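Local coordinates for protein novel immune-type receptor 11 (Ictalurus punctatus, PDB 2QTE) that probably serves as an immune receptor of bony fish that mediates allogeneic recognition through an extracellular domain of the immunoglobulin variable type, at residues D30-Y35 with Y91-V96; V47-S52 with Q74-N79; E15-E20 with L78-A83. The protein carries 1 engineered substitution. All coordinates share one frame; numbering follows the deposited sequence.

Contact 1: D30-Y35 with Y91-V96. Engineered in segment 30-35: Asp30 (natural residue Asn).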
ATOM      1  N   ASP A  30       0.684  16.066   8.337  1.00 35.59           N
ATOM      2  CA  ASP A  30       1.854  15.388   8.832  1.00 36.16           C
ATOM      3  C   ASP A  30       1.888  13.870   8.660  1.00 31.75           C
ATOM      4  O   ASP A  30       2.961  13.306   8.735  1.00 34.06           O
ATOM      5  CB  ASP A  30       2.079  15.751  10.303  1.00 44.34           C
ATOM      6  CG  ASP A  30       2.016  17.269  10.559  1.00 50.31           C
ATOM      7  OD1 ASP A  30       2.200  18.076   9.598  1.00 48.55           O
ATOM      8  OD2 ASP A  30       1.779  17.629  11.745  1.00 52.50           O
ATOM      9  N   ASN A  31       0.747  13.215   8.438  1.00 28.32           N
ATOM     10  CA  ASN A  31       0.730  11.762   8.185  1.00 25.26           C
ATOM     11  C   ASN A  31       0.479  11.442   6.723  1.00 26.42           C
ATOM     12  O   ASN A  31      -0.017  10.351   6.376  1.00 22.73           O
ATOM     13  CB  ASN A  31      -0.296  11.024   9.067  1.00 27.68           C
ATOM     14  CG  ASN A  31      -0.035  11.206  10.550  1.00 31.23           C
ATOM     15  OD1 ASN A  31       0.615  12.151  10.953  1.00 39.91           O
ATOM     16  ND2 ASN A  31      -0.566  10.307  11.368  1.00 36.16           N
ATOM     17  N   LEU A  32       0.852  12.386   5.866  1.00 22.09           N
ATOM     18  CA  LEU A  32       0.655  12.229   4.446  1.00 23.72           C
ATOM     19  C   LEU A  32       1.979  11.915   3.731  1.00 21.48           C
ATOM     20  O   LEU A  32       3.034  12.480   4.077  1.00 16.99           O
ATOM     21  CB  LEU A  32       0.008  13.475   3.900  1.00 21.62           C
ATOM     22  CG  LEU A  32      -0.236  13.569   2.423  1.00 19.96           C
ATOM     23  CD1 LEU A  32      -1.382  12.671   1.972  1.00 25.57           C
ATOM     24  CD2 LEU A  32      -0.522  15.015   2.110  1.00 25.29           C
ATOM     25  N   ALA A  33       1.918  10.973   2.783  1.00 19.34           N
ATOM     26  CA  ALA A  33       3.121  10.418   2.202  1.00 18.27           C
ATOM     27  C   ALA A  33       2.800   9.704   0.917  1.00 18.13           C
ATOM     28  O   ALA A  33       1.662   9.278   0.701  1.00 20.98           O
ATOM     29  CB  ALA A  33       3.766   9.412   3.198  1.00 17.58           C
ATOM     30  N   TRP A  34       3.817   9.508   0.078  1.00 15.19           N
ATOM     31  CA  TRP A  34       3.660   8.740  -1.118  1.00 14.18           C
ATOM     32  C   TRP A  34       4.342   7.422  -0.839  1.00 14.88           C
ATOM     33  O   TRP A  34       5.390   7.385  -0.193  1.00 14.87           O
ATOM     34  CB  TRP A  34       4.401   9.416  -2.290  1.00 15.84           C
ATOM     35  CG  TRP A  34       3.630  10.452  -3.051  1.00 18.57           C
ATOM     36  CD1 TRP A  34       3.691  11.795  -2.896  1.00 12.50           C
ATOM     37  CD2 TRP A  34       2.697  10.208  -4.124  1.00 14.04           C
ATOM     38  NE1 TRP A  34       2.833  12.418  -3.795  1.00 15.43           N
ATOM     39  CE2 TRP A  34       2.213  11.458  -4.549  1.00 16.34           C
ATOM     40  CE3 TRP A  34       2.222   9.056  -4.748  1.00 12.88           C
ATOM     41  CZ2 TRP A  34       1.316  11.587  -5.591  1.00 17.31           C
ATOM     42  CZ3 TRP A  34       1.304   9.176  -5.771  1.00  9.57           C
ATOM     43  CH2 TRP A  34       0.840  10.432  -6.166  1.00 16.98           C
ATOM     44  N   TYR A  35       3.732   6.326  -1.271  1.00 10.95           N
ATOM     45  CA  TYR A  35       4.359   5.021  -1.092  1.00 12.77           C
ATOM     46  C   TYR A  35       4.664   4.565  -2.480  1.00 12.33           C
ATOM     47  O   TYR A  35       3.951   4.913  -3.378  1.00 13.75           O
ATOM     48  CB  TYR A  35       3.388   4.042  -0.422  1.00 11.64           C
ATOM     49  CG  TYR A  35       3.236   4.377   1.015  1.00 15.73           C
ATOM     50  CD1 TYR A  35       2.577   5.553   1.410  1.00 15.19           C
ATOM     51  CD2 TYR A  35       3.792   3.577   1.985  1.00 16.95           C
ATOM     52  CE1 TYR A  35       2.473   5.887   2.740  1.00 15.67           C
ATOM     53  CE2 TYR A  35       3.711   3.915   3.321  1.00 17.45           C
ATOM     54  CZ  TYR A  35       3.044   5.072   3.670  1.00 19.19           C
ATOM     55  OH  TYR A  35       2.964   5.391   4.977  1.00 17.89           O
ATOM     56  N   TYR A  91       2.585   4.123  -7.464  1.00 13.91           N
ATOM     57  CA  TYR A  91       2.827   5.114  -6.463  1.00 11.55           C
ATOM     58  C   TYR A  91       1.463   5.503  -5.926  1.00 13.35           C
ATOM     59  O   TYR A  91       0.579   5.932  -6.692  1.00 12.56           O
ATOM     60  CB  TYR A  91       3.518   6.366  -7.056  1.00 14.37           C
ATOM     61  CG  TYR A  91       4.918   6.107  -7.626  1.00 11.71           C
ATOM     62  CD1 TYR A  91       5.093   5.451  -8.864  1.00 15.96           C
ATOM     63  CD2 TYR A  91       6.054   6.549  -6.948  1.00 15.42           C
ATOM     64  CE1 TYR A  91       6.409   5.205  -9.392  1.00 15.11           C
ATOM     65  CE2 TYR A  91       7.366   6.351  -7.490  1.00 18.12           C
ATOM     66  CZ  TYR A  91       7.523   5.686  -8.692  1.00 18.13           C
ATOM     67  OH  TYR A  91       8.816   5.497  -9.188  1.00 16.74           O
ATOM     68  N   PHE A  92       1.329   5.374  -4.618  1.00 12.73           N
ATOM     69  CA  PHE A  92       0.058   5.574  -3.931  1.00 14.36           C
ATOM     70  C   PHE A  92       0.245   6.730  -2.951  1.00 15.83           C
ATOM     71  O   PHE A  92       1.215   6.756  -2.205  1.00 13.72           O
ATOM     72  CB  PHE A  92      -0.309   4.324  -3.097  1.00 15.88           C
ATOM     73  CG  PHE A  92      -0.157   3.017  -3.812  1.00 15.27           C
ATOM     74  CD1 PHE A  92      -0.899   2.748  -4.982  1.00 13.11           C
ATOM     75  CD2 PHE A  92       0.727   2.051  -3.331  1.00 14.49           C
ATOM     76  CE1 PHE A  92      -0.794   1.544  -5.649  1.00 15.91           C
ATOM     77  CE2 PHE A  92       0.902   0.795  -4.034  1.00 13.81           C
ATOM     78  CZ  PHE A  92       0.117   0.530  -5.176  1.00 13.33           C
ATOM     79  N   CYS A  93      -0.694   7.663  -2.932  1.00 15.48           N
ATOM     80  CA  CYS A  93      -0.674   8.759  -2.006  1.00 12.23           C
ATOM     81  C   CYS A  93      -1.673   8.429  -0.925  1.00 13.14           C
ATOM     82  O   CYS A  93      -2.798   8.119  -1.204  1.00 17.81           O
ATOM     83  CB  CYS A  93      -1.065  10.047  -2.717  1.00 15.02           C
ATOM     84  SG  CYS A  93      -0.824  11.498  -1.743  1.00 21.50           S
ATOM     85  N   GLY A  94      -1.249   8.479   0.310  1.00 15.64           N
ATOM     86  CA  GLY A  94      -2.112   8.148   1.409  1.00 21.08           C
ATOM     87  C   GLY A  94      -1.825   8.874   2.686  1.00 21.36           C
ATOM     88  O   GLY A  94      -0.738   9.431   2.909  1.00 24.86           O
ATOM     89  N   GLU A  95      -2.805   8.826   3.562  1.00 26.08           N
ATOM     90  CA  GLU A  95      -2.705   9.477   4.848  1.00 25.85           C
ATOM     91  C   GLU A  95      -2.956   8.478   5.981  1.00 25.14           C
ATOM     92  O   GLU A  95      -3.959   7.784   5.944  1.00 25.91           O
ATOM     93  CB  GLU A  95      -3.756  10.590   4.861  1.00 27.37           C
ATOM     94  CG  GLU A  95      -3.560  11.548   5.968  1.00 35.19           C
ATOM     95  CD  GLU A  95      -4.717  12.500   6.156  1.00 36.52           C
ATOM     96  OE1 GLU A  95      -5.407  12.844   5.176  1.00 35.96           O
ATOM     97  OE2 GLU A  95      -4.908  12.895   7.315  1.00 34.39           O
ATOM     98  N   VAL A  96      -2.036   8.363   6.954  1.00 26.08           N
ATOM     99  CA  VAL A  96      -2.249   7.515   8.151  1.00 23.81           C
ATOM    100  C   VAL A  96      -3.299   8.185   9.044  1.00 31.23           C
ATOM    101  O   VAL A  96      -3.171   9.358   9.378  1.00 27.24           O
ATOM    102  CB  VAL A  96      -0.952   7.211   8.951  1.00 26.92           C
ATOM    103  CG1 VAL A  96      -1.245   6.715  10.398  1.00 26.53           C
ATOM    104  CG2 VAL A  96      -0.078   6.217   8.213  1.00 27.96           C
TER
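Trp34 CG stands anti to its own carbonyl carbon (chi1 -87°) and Cys93 SG anti to its backbone N (chi1 -171°), which sets the sulfur over the indole. The two residues are cross-strand partners, and this pairing puts Cys93 CB over the face of the six-membered ring, 3.8 Å from its centroid and almost on the ring normal, a CH-pi contact. SG lies over the five-membered ring, 4.3 Å from that centroid, as a sulfur-aromatic contact. At the ring's rim, Trp34 CZ3 approaches Tyr91 O to 3.4 Å near the indole plane, and CE3 packs on Tyr91 CB. Leu32 CD1, on the same face of the sheet as Trp34, also touches the sulfur, 3.9 Å from Cys93 SG.

Strands 32-35 and 91-96, which carry these side chains, run antiparallel. Leu32 pairs with Glu95 and Trp34 with Cys93 at non-hydrogen-bonded positions. Ala33 with Gly94 and Tyr35 with Phe92 form the hydrogen-bonded pairs, and Tyr35 N reaches Phe92 O at 2.7 Å. The ladder ends where Val96 N donates to Asn31 O at 2.9 Å; a weak second bond joins Asn31 ND2 to Val96 O. The Tyr35 hydroxyl bonds to Ile101 N of the second subunit, and Val96 packs on Ile99 of that copy.

Cys93 is disulfide-bonded to Cys21, so the pair of strands carries the disulfide-and-tryptophan core characteristic of immunoglobulin V domains. The indole NE1 is satisfied by Phe76 O of the opposite sheet. The chemistry thus joins the two halves of the sandwich twice at this spot, covalently through sulfur and by a buried N-H bond, while the sulfur and its CB methylene hold one indole face.

Contact 2: V47-S52 with Q74-N79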
ATOM      1  N   VAL A  47       8.302   9.061   0.247  1.00 16.72           N
ATOM      2  CA  VAL A  47       8.516  10.478   0.559  1.00 15.37           C
ATOM      3  C   VAL A  47       7.320  10.980   1.351  1.00 16.01           C
ATOM      4  O   VAL A  47       6.217  10.662   1.011  1.00 15.21           O
ATOM      5  CB  VAL A  47       8.780  11.355  -0.726  1.00 13.67           C
ATOM      6  CG1 VAL A  47       7.687  11.207  -1.762  1.00 13.41           C
ATOM      7  CG2 VAL A  47       8.953  12.804  -0.385  1.00 16.30           C
ATOM      8  N   ARG A  48       7.553  11.721   2.431  1.00 17.49           N
ATOM      9  CA  ARG A  48       6.477  12.199   3.280  1.00 20.64           C
ATOM     10  C   ARG A  48       6.369  13.716   3.285  1.00 20.93           C
ATOM     11  O   ARG A  48       7.321  14.431   2.986  1.00 18.97           O
ATOM     12  CB  ARG A  48       6.574  11.662   4.723  1.00 23.64           C
ATOM     13  CG  ARG A  48       7.807  12.070   5.466  1.00 33.46           C
ATOM     14  CD  ARG A  48       7.991  11.185   6.720  1.00 37.50           C
ATOM     15  NE  ARG A  48       9.309  11.366   7.336  1.00 37.13           N
ATOM     16  CZ  ARG A  48       9.579  12.209   8.323  1.00 39.01           C
ATOM     17  NH1 ARG A  48      10.818  12.288   8.798  1.00 38.40           N
ATOM     18  NH2 ARG A  48       8.617  12.967   8.838  1.00 39.91           N
ATOM     19  N   TYR A  49       5.183  14.198   3.611  1.00 19.73           N
ATOM     20  CA  TYR A  49       5.024  15.612   3.907  1.00 21.07           C
ATOM     21  C   TYR A  49       5.885  15.958   5.120  1.00 23.31           C
ATOM     22  O   TYR A  49       6.081  15.141   6.026  1.00 20.79           O
ATOM     23  CB  TYR A  49       3.556  15.934   4.161  1.00 26.53           C
ATOM     24  CG  TYR A  49       3.351  17.357   4.540  1.00 30.23           C
ATOM     25  CD1 TYR A  49       3.595  17.784   5.850  1.00 37.90           C
ATOM     26  CD2 TYR A  49       2.949  18.297   3.583  1.00 37.04           C
ATOM     27  CE1 TYR A  49       3.435  19.113   6.213  1.00 39.20           C
ATOM     28  CE2 TYR A  49       2.760  19.630   3.928  1.00 39.58           C
ATOM     29  CZ  TYR A  49       3.007  20.029   5.258  1.00 41.52           C
ATOM     30  OH  TYR A  49       2.841  21.346   5.613  1.00 40.14           O
ATOM     31  N   TYR A  50       6.466  17.157   5.118  1.00 26.54           N
ATOM     32  CA  TYR A  50       7.469  17.442   6.130  1.00 31.50           C
ATOM     33  C   TYR A  50       7.539  18.925   6.505  1.00 28.66           C
ATOM     34  O   TYR A  50       7.406  19.799   5.664  1.00 29.34           O
ATOM     35  CB  TYR A  50       8.833  16.866   5.700  1.00 30.79           C
ATOM     36  CG  TYR A  50       9.929  17.054   6.721  1.00 39.53           C
ATOM     37  CD1 TYR A  50      10.918  18.033   6.533  1.00 39.21           C
ATOM     38  CD2 TYR A  50       9.980  16.273   7.887  1.00 36.54           C
ATOM     39  CE1 TYR A  50      11.935  18.219   7.466  1.00 38.05           C
ATOM     40  CE2 TYR A  50      11.006  16.451   8.830  1.00 38.36           C
ATOM     41  CZ  TYR A  50      11.965  17.438   8.611  1.00 40.06           C
ATOM     42  OH  TYR A  50      12.980  17.644   9.522  1.00 43.27           O
ATOM     43  N   SER A  51       7.754  19.204   7.780  1.00 33.47           N
ATOM     44  CA  SER A  51       7.735  20.596   8.240  1.00 41.61           C
ATOM     45  C   SER A  51       9.049  21.255   7.935  1.00 40.25           C
ATOM     46  O   SER A  51       9.995  21.173   8.714  1.00 45.73           O
ATOM     47  CB  SER A  51       7.397  20.708   9.739  1.00 41.58           C
ATOM     48  OG  SER A  51       5.984  20.674   9.902  1.00 44.77           O
ATOM     49  N   SER A  52       9.102  21.890   6.774  1.00 41.23           N
ATOM     50  CA  SER A  52      10.328  22.491   6.290  1.00 41.87           C
ATOM     51  C   SER A  52      10.014  23.418   5.146  1.00 39.19           C
ATOM     52  O   SER A  52       8.849  23.529   4.713  1.00 39.57           O
ATOM     53  CB  SER A  52      11.339  21.421   5.851  1.00 47.74           C
ATOM     54  OG  SER A  52      10.925  20.788   4.647  1.00 45.89           O
ATOM     55  N   GLN A  74      -2.669  23.079  -2.007  1.00 41.26           N
ATOM     56  CA  GLN A  74      -3.537  22.341  -2.893  1.00 43.42           C
ATOM     57  C   GLN A  74      -2.894  21.069  -3.412  1.00 40.09           C
ATOM     58  O   GLN A  74      -3.611  20.156  -3.829  1.00 43.39           O
ATOM     59  CB  GLN A  74      -4.035  23.228  -4.039  1.00 45.36           C
ATOM     60  CG  GLN A  74      -4.941  24.423  -3.564  1.00 56.09           C
ATOM     61  CD  GLN A  74      -4.150  25.713  -3.288  1.00 59.09           C
ATOM     62  OE1 GLN A  74      -3.622  25.931  -2.186  1.00 56.97           O
ATOM     63  NE2 GLN A  74      -4.065  26.571  -4.303  1.00 58.25           N
ATOM     64  N   LYS A  75      -1.564  20.985  -3.355  1.00 31.87           N
ATOM     65  CA  LYS A  75      -0.837  19.954  -4.099  1.00 27.78           C
ATOM     66  C   LYS A  75       0.130  19.173  -3.256  1.00 22.90           C
ATOM     67  O   LYS A  75       0.788  19.718  -2.377  1.00 20.97           O
ATOM     68  CB  LYS A  75      -0.038  20.596  -5.241  1.00 34.04           C
ATOM     69  CG  LYS A  75      -0.877  21.224  -6.326  1.00 36.29           C
ATOM     70  CD  LYS A  75      -0.009  21.823  -7.411  1.00 43.05           C
ATOM     71  CE  LYS A  75      -0.860  22.520  -8.436  1.00 43.07           C
ATOM     72  NZ  LYS A  75      -0.182  22.594  -9.763  1.00 43.96           N
ATOM     73  N   PHE A  76       0.250  17.888  -3.539  1.00 19.29           N
ATOM     74  CA  PHE A  76       1.309  17.125  -2.950  1.00 17.21           C
ATOM     75  C   PHE A  76       1.808  16.245  -4.087  1.00 16.20           C
ATOM     76  O   PHE A  76       1.681  15.007  -4.049  1.00 16.52           O
ATOM     77  CB  PHE A  76       0.736  16.350  -1.774  1.00 15.05           C
ATOM     78  CG  PHE A  76       1.755  15.622  -0.951  1.00 16.95           C
ATOM     79  CD1 PHE A  76       2.732  16.317  -0.240  1.00 19.31           C
ATOM     80  CD2 PHE A  76       1.723  14.235  -0.848  1.00 13.79           C
ATOM     81  CE1 PHE A  76       3.671  15.657   0.517  1.00 16.73           C
ATOM     82  CE2 PHE A  76       2.678  13.572  -0.083  1.00 14.26           C
ATOM     83  CZ  PHE A  76       3.645  14.271   0.602  1.00 16.98           C
ATOM     84  N   ASP A  77       2.318  16.887  -5.132  1.00 14.29           N
ATOM     85  CA  ASP A  77       2.603  16.151  -6.390  1.00 14.90           C
ATOM     86  C   ASP A  77       4.061  15.741  -6.492  1.00 13.64           C
ATOM     87  O   ASP A  77       4.937  16.512  -6.172  1.00 14.49           O
ATOM     88  CB  ASP A  77       2.241  16.977  -7.604  1.00 17.91           C
ATOM     89  CG  ASP A  77       0.814  17.526  -7.553  1.00 25.02           C
ATOM     90  OD1 ASP A  77      -0.031  16.991  -6.787  1.00 27.17           O
ATOM     91  OD2 ASP A  77       0.536  18.458  -8.324  1.00 23.46           O
ATOM     92  N   LEU A  78       4.298  14.540  -7.017  1.00 13.91           N
ATOM     93  CA  LEU A  78       5.628  13.989  -7.117  1.00 15.11           C
ATOM     94  C   LEU A  78       6.147  14.207  -8.570  1.00 16.05           C
ATOM     95  O   LEU A  78       5.452  13.869  -9.501  1.00 19.47           O
ATOM     96  CB  LEU A  78       5.506  12.501  -6.760  1.00 16.69           C
ATOM     97  CG  LEU A  78       6.723  11.581  -6.684  1.00 26.99           C
ATOM     98  CD1 LEU A  78       7.739  12.083  -5.684  1.00 21.69           C
ATOM     99  CD2 LEU A  78       6.212  10.180  -6.317  1.00 23.02           C
ATOM    100  N   ASN A  79       7.333  14.786  -8.764  1.00 14.19           N
ATOM    101  CA  ASN A  79       7.892  14.965 -10.107  1.00 15.70           C
ATOM    102  C   ASN A  79       9.142  14.094 -10.291  1.00 16.26           C
ATOM    103  O   ASN A  79       9.836  13.795  -9.327  1.00 16.79           O
ATOM    104  CB  ASN A  79       8.335  16.385 -10.316  1.00 13.84           C
ATOM    105  CG  ASN A  79       7.348  17.391  -9.781  1.00 16.62           C
ATOM    106  OD1 ASN A  79       6.213  17.403 -10.236  1.00 14.15           O
ATOM    107  ND2 ASN A  79       7.763  18.230  -8.833  1.00 15.94           N
TER
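Strands 47-49 and 76-79 face each other from different sheets, with axes 9.5 Å apart at their closest and N-to-C directions 152° apart, and it is side chains that span the gap. Tyr49 lies nearest Phe76 and Val47 nearest Leu78, with CA atoms 7.9 Å apart for Tyr49 and Phe76.

Phe76 carries most of the contact. Its CG is anti to the backbone N (chi1 -173°), and the ring beyond reaches the opposite backbone: CZ comes to 3.4 Å from Tyr49 N, and Arg48 C lies at the ring's edge, in plane. CE1 meets Tyr49 CB at 3.7 Å and sits near the plane of the tyrosine ring, at its edge. The two aromatic side chains cross at a slant and do not stack. Further along, Val47 CG1 touches Leu78 CD1 at 4.0 Å, the two side chains lying alongside with opposed directions.

Around these residues, Met69 and Val71 of strand 67-71 and Met23 pack on Phe76, and Trp34 lies with its ring nearly parallel to that of Phe76. This is the hydrophobic interior between the two sheets of the immunoglobulin sandwich. The side-chain contacts are apolar, and the rim of the phenylalanine ring also rests against the peptide backbone of the facing strand, so van der Waals packing carries the contact.

Contact 3: E15-E20 with L78-A83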
ATOM      1  N   GLU A  15      11.877  11.217 -20.193  1.00 22.63           N
ATOM      2  CA  GLU A  15      10.697  12.097 -20.104  1.00 23.11           C
ATOM      3  C   GLU A  15      10.508  12.724 -18.692  1.00 18.71           C
ATOM      4  O   GLU A  15      10.947  12.166 -17.690  1.00 18.43           O
ATOM      5  CB  GLU A  15       9.460  11.298 -20.585  1.00 27.47           C
ATOM      6  CG  GLU A  15       8.097  11.979 -20.463  1.00 32.28           C
ATOM      7  CD  GLU A  15       7.015  11.337 -21.319  1.00 33.31           C
ATOM      8  OE1 GLU A  15       7.284  10.360 -22.066  1.00 31.33           O
ATOM      9  OE2 GLU A  15       5.882  11.850 -21.247  1.00 35.26           O
ATOM     10  N   ASN A  16       9.942  13.924 -18.628  1.00 17.75           N
ATOM     11  CA  ASN A  16       9.630  14.500 -17.327  1.00 20.58           C
ATOM     12  C   ASN A  16       8.225  14.147 -16.960  1.00 21.32           C
ATOM     13  O   ASN A  16       7.332  14.168 -17.806  1.00 22.46           O
ATOM     14  CB  ASN A  16       9.848  16.017 -17.275  1.00 21.23           C
ATOM     15  CG  ASN A  16      11.219  16.404 -17.752  1.00 16.97           C
ATOM     16  OD1 ASN A  16      12.180  15.674 -17.536  1.00 18.45           O
ATOM     17  ND2 ASN A  16      11.310  17.509 -18.438  1.00 18.93           N
ATOM     18  N   VAL A  17       8.012  13.781 -15.706  1.00 20.79           N
ATOM     19  CA  VAL A  17       6.680  13.400 -15.306  1.00 25.21           C
ATOM     20  C   VAL A  17       6.288  13.930 -13.923  1.00 21.17           C
ATOM     21  O   VAL A  17       7.131  14.081 -13.033  1.00 17.88           O
ATOM     22  CB  VAL A  17       6.449  11.859 -15.440  1.00 33.48           C
ATOM     23  CG1 VAL A  17       7.586  11.045 -14.827  1.00 29.99           C
ATOM     24  CG2 VAL A  17       5.094  11.455 -14.826  1.00 36.70           C
ATOM     25  N   THR A  18       4.997  14.206 -13.770  1.00 21.06           N
ATOM     26  CA  THR A  18       4.395  14.567 -12.464  1.00 19.70           C
ATOM     27  C   THR A  18       3.213  13.672 -12.125  1.00 20.11           C
ATOM     28  O   THR A  18       2.312  13.528 -12.932  1.00 21.79           O
ATOM     29  CB  THR A  18       3.961  16.009 -12.510  1.00 20.99           C
ATOM     30  OG1 THR A  18       5.140  16.815 -12.702  1.00 20.16           O
ATOM     31  CG2 THR A  18       3.216  16.411 -11.226  1.00 17.14           C
ATOM     32  N   MET A  19       3.248  13.018 -10.964  1.00 18.58           N
ATOM     33  CA  MET A  19       2.095  12.239 -10.495  1.00 20.45           C
ATOM     34  C   MET A  19       1.437  13.029  -9.369  1.00 19.48           C
ATOM     35  O   MET A  19       2.088  13.485  -8.457  1.00 17.70           O
ATOM     36  CB  MET A  19       2.518  10.850 -10.035  1.00 15.72           C
ATOM     37  CG  MET A  19       3.299  10.141 -11.060  1.00 15.28           C
ATOM     38  SD  MET A  19       3.993   8.549 -10.622  1.00 16.62           S
ATOM     39  CE  MET A  19       5.592   8.994  -9.900  1.00 11.73           C
ATOM     40  N   GLU A  20       0.131  13.166  -9.447  1.00 22.11           N
ATOM     41  CA  GLU A  20      -0.615  14.113  -8.665  1.00 26.87           C
ATOM     42  C   GLU A  20      -1.278  13.502  -7.428  1.00 28.66           C
ATOM     43  O   GLU A  20      -1.670  12.348  -7.442  1.00 27.00           O
ATOM     44  CB  GLU A  20      -1.696  14.692  -9.561  1.00 35.09           C
ATOM     45  CG  GLU A  20      -1.216  15.764 -10.539  1.00 44.89           C
ATOM     46  CD  GLU A  20      -0.977  15.238 -11.937  1.00 52.69           C
ATOM     47  OE1 GLU A  20      -0.251  15.919 -12.716  1.00 53.97           O
ATOM     48  OE2 GLU A  20      -1.511  14.149 -12.265  1.00 52.01           O
ATOM     49  N   LEU A  78       4.298  14.540  -7.017  1.00 13.91           N
ATOM     50  CA  LEU A  78       5.628  13.989  -7.117  1.00 15.11           C
ATOM     51  C   LEU A  78       6.147  14.207  -8.570  1.00 16.05           C
ATOM     52  O   LEU A  78       5.452  13.869  -9.501  1.00 19.47           O
ATOM     53  CB  LEU A  78       5.506  12.501  -6.760  1.00 16.69           C
ATOM     54  CG  LEU A  78       6.723  11.581  -6.684  1.00 26.99           C
ATOM     55  CD1 LEU A  78       7.739  12.083  -5.684  1.00 21.69           C
ATOM     56  CD2 LEU A  78       6.212  10.180  -6.317  1.00 23.02           C
ATOM     57  N   ASN A  79       7.333  14.786  -8.764  1.00 14.19           N
ATOM     58  CA  ASN A  79       7.892  14.965 -10.107  1.00 15.70           C
ATOM     59  C   ASN A  79       9.142  14.094 -10.291  1.00 16.26           C
ATOM     60  O   ASN A  79       9.836  13.795  -9.327  1.00 16.79           O
ATOM     61  CB  ASN A  79       8.335  16.385 -10.316  1.00 13.84           C
ATOM     62  CG  ASN A  79       7.348  17.391  -9.781  1.00 16.62           C
ATOM     63  OD1 ASN A  79       6.213  17.403 -10.236  1.00 14.15           O
ATOM     64  ND2 ASN A  79       7.763  18.230  -8.833  1.00 15.94           N
ATOM     65  N   ILE A  80       9.393  13.676 -11.525  1.00 15.60           N
ATOM     66  CA  ILE A  80      10.678  13.079 -11.921  1.00 18.08           C
ATOM     67  C   ILE A  80      11.198  13.865 -13.124  1.00 15.75           C
ATOM     68  O   ILE A  80      10.437  14.089 -14.069  1.00 15.51           O
ATOM     69  CB  ILE A  80      10.574  11.601 -12.367  1.00 18.49           C
ATOM     70  CG1 ILE A  80       9.845  10.715 -11.341  1.00 19.88           C
ATOM     71  CG2 ILE A  80      11.951  11.022 -12.499  1.00 17.79           C
ATOM     72  CD1 ILE A  80       8.342  10.933 -11.266  1.00 37.27           C
ATOM     73  N   ILE A  81      12.459  14.315 -13.091  1.00 14.36           N
ATOM     74  CA  ILE A  81      13.024  14.921 -14.297  1.00 16.34           C
ATOM     75  C   ILE A  81      13.919  13.829 -14.923  1.00 17.72           C
ATOM     76  O   ILE A  81      14.836  13.336 -14.275  1.00 17.82           O
ATOM     77  CB  ILE A  81      13.672  16.340 -14.058  1.00 18.43           C
ATOM     78  CG1 ILE A  81      12.552  17.393 -13.791  1.00 17.41           C
ATOM     79  CG2 ILE A  81      14.420  16.868 -15.345  1.00 17.38           C
ATOM     80  CD1 ILE A  81      13.030  18.689 -13.137  1.00 23.00           C
ATOM     81  N   GLY A  82      13.644  13.423 -16.150  1.00 20.46           N
ATOM     82  CA  GLY A  82      14.486  12.397 -16.803  1.00 21.27           C
ATOM     83  C   GLY A  82      14.225  10.976 -16.346  1.00 19.35           C
ATOM     84  O   GLY A  82      15.121  10.325 -15.795  1.00 22.66           O
ATOM     85  N   ALA A  83      13.001  10.483 -16.587  1.00 20.92           N
ATOM     86  CA  ALA A  83      12.560   9.107 -16.190  1.00 20.16           C
ATOM     87  C   ALA A  83      13.472   7.958 -16.664  1.00 24.86           C
ATOM     88  O   ALA A  83      14.013   8.000 -17.792  1.00 27.30           O
ATOM     89  CB  ALA A  83      11.130   8.880 -16.682  1.00 19.16           C
TER
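Backbone hydrogen bonds tie strand 17-19 to strand 78-80 in antiparallel fashion. Val17 and Ile80 form one hydrogen-bonded pair, with Ile80 N 2.7 Å from Val17 O, and Met19 and Leu78 the next, each exchanging two bonds. Past the strand end the link continues in the turn: Ala83 N donates to Glu15 O at 2.9 Å.

Side-chain polar bonds flank this ladder. Asn16 OD1 accepts from Gly82 N at 3.0 Å, the donor lying in the plane of the amide, and also meets Ile81 CG2. Gly82 has a positive phi of 78°, a conformation that favours glycine. On the outward face, Thr18 and Asn79, a non-hydrogen-bonded pair, send their side chains out together. Thr18 OG1, anti to its own carbonyl carbon (chi1 -63°), donates to Asn79 OD1 at 2.8 Å, and Asn79 ND2 is bonded to Ser68 OG of the next strand. An alanine in place of Thr18 would probably leave Asn79 OD1 without this hydroxyl mate and the amide less firmly fixed in rotation.

Strand 17-19 is the edge of the three-stranded sheet, beside 76-80 and then 67-71, which is the second sheet of the V-type immunoglobulin sandwich.

Apolar packing occupies the other face, turned to the sandwich interior. Val17 CG1 lies 3.6 Å from Ile80 CD1. Met19 bends at chi3 (-88°), which places CE 3.6 Å from Ile80 CD1 and 3.8 Å from Leu78 CD2, so one methyl group bridges both neighbours. Tyr91 and Thr107 of the facing sheet pack on Met19, and Leu109 on Val17; Ala83 CB lies near Glu15 O and also touches Phe111.

Overall arrangement
Along the chain the segments come in the order 15-20, 30-35, 47-52, 74-79 and 78-83 overlapping, then 91-96. Contact 2 is nested within the loop closed by contact 1, whereas contacts 1 and 3 alternate. Contact 1 pairs strands within the larger sheet and contact 3 within the smaller one; contact 2 packs the two sheets together, using strand 44-49, neighbour of 32-37, and strand 76-80, which contact 3 shares. The centres of contacts 1 and 2 lie about 9 Å apart. Those of contacts 2 and 3 are about 14 Å apart, and those of contacts 1 and 3 about 18 Å. Trp34 and Tyr91 of contact 1 touch contact 3 across the core of the V-set sandwich.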